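Local coordinates for epimerase domain-containing protein (Bacillus cereus HuA2-4, PDB 6ZLK), which probably interconverts UDP-glucuronic acid and UDP-galacturonic acid as an NAD-dependent 4-epimerase, at residues 205-216 with 243-254. Residues are numbered along the deposited sequence; the frame is centred on the assembly and turned at random.
Sequences IFGDGTQTRDFT and GGKEQASILDII. With UGA (uridine-5'-diphosphate-glucuronic acid), chain F.
Arg213 and Ala248 exchange both backbone hydrogen bonds, Arg213 N to Ala248 O at 3.1 Å and Ala248 N to Arg213 O at 3.2 Å, an antiparallel pair that adds 248-249 to strand 212-217 of the large mixed sheet of this Rossmann-type epimerase. Where the pairing ends, helix 250-261 begins: Ile250 N gives to Gln211 O and Leu251 N to Gly209 O (3.0 Å). A capping box joins Ser249 OG to Asp252 N and Asp252 OD2 to Ser249 N. At the other end the Asp214 carboxylate, CG anti to the backbone N (chi1 -164°), offers OD1 to Gly244 N at 2.8 Å, met from above its plane; OD2 receives Ala282 N and a water that also binds Gly244 O.

Apolar side chains add to these bonds. Ile205 and Ile254 meet tip to tip, CD1 to CD1 at 3.5 Å, while Ile250 CD1 lies at the edge of the Phe215 ring, whose face carries Arg213 CB.

Segment 205-216, with Ile250, lines part of the UDP-sugar pocket. Phe206 N gives to uracil O2 (2.9 Å), and the base lies over one face of the Phe206 ring, offset toward the rim. Gln211 NE2, held by Phe206 O at 2.8 Å, also reaches ribose O2D; Ile250 CD1 abuts O4D. Arg213 NE binds a phosphate oxygen in either UDP-sugar ligand.

Backbone bonds thus tie the helix start to the segment gripping the nucleotide, where the guanidinium probably offsets diphosphate charge.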
# COMPACT_ATOMS: atom_id res chain seq x y z
N ILE A 205 22.95 -10.49 17.36
CA ILE A 205 21.80 -9.84 18.00
C ILE A 205 21.70 -8.45 17.39
O ILE A 205 22.68 -7.73 17.48
CB ILE A 205 22.00 -9.79 19.52
CG1 ILE A 205 22.11 -11.20 20.08
CG2 ILE A 205 20.87 -8.98 20.17
CD1 ILE A 205 22.51 -11.27 21.56
N PHE A 206 20.55 -8.08 16.83
CA PHE A 206 20.36 -6.74 16.24
C PHE A 206 19.90 -5.82 17.36
O PHE A 206 18.94 -6.14 18.09
CB PHE A 206 19.47 -6.82 14.99
CG PHE A 206 19.93 -7.81 13.97
CD1 PHE A 206 21.28 -8.11 13.82
CD2 PHE A 206 19.04 -8.47 13.15
CE1 PHE A 206 21.72 -9.03 12.88
CE2 PHE A 206 19.48 -9.36 12.19
CZ PHE A 206 20.81 -9.64 12.05
N GLY A 207 20.66 -4.77 17.61
CA GLY A 207 20.40 -3.88 18.74
C GLY A 207 20.74 -4.59 20.02
O GLY A 207 21.66 -5.43 20.01
N ASP A 208 20.04 -4.31 21.10
CA ASP A 208 20.50 -4.78 22.44
C ASP A 208 19.78 -6.09 22.82
O ASP A 208 20.12 -6.67 23.84
CB ASP A 208 20.30 -3.73 23.51
CG ASP A 208 18.87 -3.30 23.72
OD1 ASP A 208 17.96 -3.99 23.25
OD2 ASP A 208 18.68 -2.22 24.33
N GLY A 209 18.94 -6.66 21.96
CA GLY A 209 18.28 -7.92 22.30
C GLY A 209 17.09 -7.78 23.21
O GLY A 209 16.42 -8.80 23.54
N THR A 210 16.78 -6.56 23.66
CA THR A 210 15.63 -6.38 24.59
C THR A 210 14.31 -6.21 23.81
O THR A 210 13.28 -6.19 24.50
CB THR A 210 15.83 -5.17 25.53
OG1 THR A 210 15.81 -3.99 24.74
CG2 THR A 210 17.12 -5.31 26.32
N GLN A 211 14.38 -6.12 22.50
CA GLN A 211 13.18 -6.09 21.63
C GLN A 211 12.35 -7.35 21.92
O GLN A 211 12.93 -8.39 22.23
CB GLN A 211 13.46 -5.97 20.14
CG GLN A 211 14.32 -7.09 19.59
CD GLN A 211 15.80 -6.81 19.53
OE1 GLN A 211 16.41 -6.28 20.47
NE2 GLN A 211 16.39 -7.14 18.38
N THR A 212 11.04 -7.23 21.87
CA THR A 212 10.13 -8.36 22.21
C THR A 212 9.24 -8.61 21.01
O THR A 212 8.96 -7.71 20.20
CB THR A 212 9.30 -8.11 23.47
OG1 THR A 212 8.44 -6.99 23.28
CG2 THR A 212 10.17 -7.85 24.67
N ARG A 213 8.81 -9.84 20.93
CA ARG A 213 7.84 -10.24 19.93
C ARG A 213 6.81 -11.17 20.57
O ARG A 213 7.11 -11.90 21.54
CB ARG A 213 8.46 -11.04 18.78
CG ARG A 213 9.48 -10.29 17.94
CD ARG A 213 8.79 -9.20 17.13
NE ARG A 213 9.71 -8.44 16.25
CZ ARG A 213 10.26 -7.26 16.54
NH1 ARG A 213 10.08 -6.68 17.71
NH2 ARG A 213 10.96 -6.61 15.60
N ASP A 214 5.65 -11.14 19.97
CA ASP A 214 4.56 -12.10 20.26
C ASP A 214 4.78 -13.33 19.39
O ASP A 214 4.06 -13.56 18.43
CB ASP A 214 3.24 -11.45 19.90
CG ASP A 214 2.10 -12.22 20.52
OD1 ASP A 214 2.34 -13.40 20.92
OD2 ASP A 214 1.04 -11.58 20.70
N PHE A 215 5.74 -14.12 19.78
CA PHE A 215 6.15 -15.28 18.97
C PHE A 215 5.02 -16.30 18.96
O PHE A 215 4.46 -16.65 20.00
CB PHE A 215 7.35 -15.90 19.63
CG PHE A 215 8.59 -15.05 19.56
CD1 PHE A 215 9.20 -14.78 18.34
CD2 PHE A 215 9.12 -14.50 20.72
CE1 PHE A 215 10.35 -14.01 18.28
CE2 PHE A 215 10.28 -13.73 20.66
CZ PHE A 215 10.89 -13.49 19.44
N THR A 216 4.69 -16.76 17.77
CA THR A 216 3.56 -17.68 17.53
C THR A 216 4.14 -19.02 17.09
O THR A 216 4.67 -19.13 16.01
CB THR A 216 2.53 -17.15 16.55
OG1 THR A 216 2.16 -15.80 16.92
CG2 THR A 216 1.33 -18.08 16.49
N GLY A 243 -1.72 -14.58 17.23
CA GLY A 243 -0.53 -14.40 18.06
C GLY A 243 -0.31 -15.55 18.99
O GLY A 243 -1.10 -16.51 18.99
N GLY A 244 0.78 -15.46 19.72
CA GLY A 244 1.31 -16.60 20.42
C GLY A 244 0.91 -16.66 21.86
O GLY A 244 0.25 -15.73 22.40
N LYS A 245 1.37 -17.72 22.50
CA LYS A 245 1.06 -17.94 23.93
C LYS A 245 1.83 -16.97 24.84
O LYS A 245 1.31 -16.55 25.87
CB LYS A 245 1.33 -19.40 24.28
CG LYS A 245 0.78 -19.73 25.65
CD LYS A 245 1.09 -21.12 26.03
CE LYS A 245 0.42 -21.52 27.33
NZ LYS A 245 0.71 -22.95 27.51
N GLU A 246 3.08 -16.68 24.51
CA GLU A 246 4.05 -16.04 25.44
C GLU A 246 4.90 -15.04 24.66
O GLU A 246 5.53 -15.44 23.68
CB GLU A 246 4.94 -17.09 26.09
CG GLU A 246 4.21 -18.01 27.07
CD GLU A 246 4.92 -19.27 27.57
OE1 GLU A 246 6.11 -19.54 27.18
OE2 GLU A 246 4.26 -20.01 28.37
N GLN A 247 4.95 -13.81 25.11
CA GLN A 247 5.80 -12.75 24.50
C GLN A 247 7.16 -12.88 25.16
O GLN A 247 7.25 -13.26 26.31
CB GLN A 247 5.17 -11.37 24.65
CG GLN A 247 3.81 -11.25 23.96
CD GLN A 247 2.68 -11.90 24.73
OE1 GLN A 247 2.53 -11.67 25.93
NE2 GLN A 247 1.91 -12.77 24.08
N ALA A 248 8.23 -12.59 24.43
CA ALA A 248 9.57 -12.68 25.03
C ALA A 248 10.53 -11.73 24.30
O ALA A 248 10.29 -11.41 23.11
CB ALA A 248 10.11 -14.09 24.99
N SER A 249 11.63 -11.39 24.96
CA SER A 249 12.73 -10.66 24.28
C SER A 249 13.66 -11.66 23.57
O SER A 249 13.67 -12.85 23.92
CB SER A 249 13.48 -9.79 25.24
OG SER A 249 14.23 -10.59 26.15
N ILE A 250 14.56 -11.15 22.74
CA ILE A 250 15.58 -11.98 22.12
C ILE A 250 16.55 -12.46 23.20
O ILE A 250 16.97 -13.65 23.15
CB ILE A 250 16.26 -11.23 20.98
CG1 ILE A 250 15.27 -11.08 19.83
CG2 ILE A 250 17.56 -11.87 20.59
CD1 ILE A 250 14.97 -12.39 19.12
N LEU A 251 16.84 -11.65 24.20
CA LEU A 251 17.72 -12.11 25.29
C LEU A 251 17.04 -13.23 26.07
O LEU A 251 17.76 -14.18 26.50
CB LEU A 251 18.05 -10.93 26.20
CG LEU A 251 18.97 -9.88 25.58
CD1 LEU A 251 19.11 -8.73 26.55
CD2 LEU A 251 20.31 -10.44 25.18
N ASP A 252 15.74 -13.14 26.29
CA ASP A 252 14.98 -14.18 27.04
C ASP A 252 15.09 -15.49 26.25
O ASP A 252 15.32 -16.52 26.89
CB ASP A 252 13.49 -13.83 27.16
CG ASP A 252 13.10 -12.67 28.04
OD1 ASP A 252 13.92 -12.36 28.94
OD2 ASP A 252 11.97 -12.06 27.78
N ILE A 253 14.90 -15.43 24.94
CA ILE A 253 14.93 -16.61 24.04
C ILE A 253 16.31 -17.25 24.14
O ILE A 253 16.41 -18.51 24.25
CB ILE A 253 14.56 -16.20 22.61
CG1 ILE A 253 13.10 -15.73 22.49
CG2 ILE A 253 14.86 -17.32 21.62
CD1 ILE A 253 12.08 -16.75 22.79
N ILE A 254 17.37 -16.42 24.02
CA ILE A 254 18.74 -16.95 24.07
C ILE A 254 18.90 -17.70 25.40
O ILE A 254 19.48 -18.80 25.35
CB ILE A 254 19.78 -15.85 23.86
CG1 ILE A 254 19.72 -15.33 22.43
CG2 ILE A 254 21.16 -16.37 24.22
CD1 ILE A 254 20.54 -14.10 22.17
C1' UGA F . 8.78 -12.19 11.18
C2' UGA F . 8.82 -12.68 9.74
O2' UGA F . 10.17 -12.63 9.30
C3' UGA F . 7.97 -11.84 8.81
O3' UGA F . 7.88 -12.54 7.57
C4' UGA F . 6.58 -11.60 9.38
O4' UGA F . 5.90 -10.65 8.54
C5' UGA F . 6.69 -11.05 10.82
O5' UGA F . 7.46 -11.95 11.61
C6' UGA F . 5.36 -10.80 11.56
O'P UGA F . 4.40 -10.36 10.97
O'Q UGA F . 5.31 -10.99 12.74
PB UGA F . 10.30 -10.62 12.64
O1B UGA F . 9.37 -10.35 13.75
O2B UGA F . 11.30 -9.61 12.20
O3B UGA F . 9.61 -11.05 11.25
O3A UGA F . 11.01 -12.00 12.99
PA UGA F . 12.51 -12.53 13.19
O1A UGA F . 13.20 -12.44 11.90
O2A UGA F . 12.40 -13.82 13.89
O5D UGA F . 13.13 -11.42 14.17
C5D UGA F . 12.68 -11.21 15.50
C4D UGA F . 13.66 -10.31 16.19
O4D UGA F . 14.98 -10.90 16.18
C3D UGA F . 13.82 -8.92 15.55
O3D UGA F . 13.66 -8.01 16.64
C2D UGA F . 15.23 -8.91 14.97
O2D UGA F . 15.89 -7.70 15.27
C1D UGA F . 15.96 -9.95 15.82
N1 UGA F . 17.04 -10.66 15.12
C6 UGA F . 16.83 -11.32 13.94
C2 UGA F . 18.25 -10.76 15.81
O2 UGA F . 18.48 -10.17 16.86
N3 UGA F . 19.17 -11.55 15.20
C4 UGA F . 19.04 -12.23 14.02
O4 UGA F . 20.00 -12.87 13.61
C5 UGA F . 17.77 -12.07 13.36
O HOH W 1 -0.73 -13.15 21.66
O HOH W 2 4.93 -17.68 22.36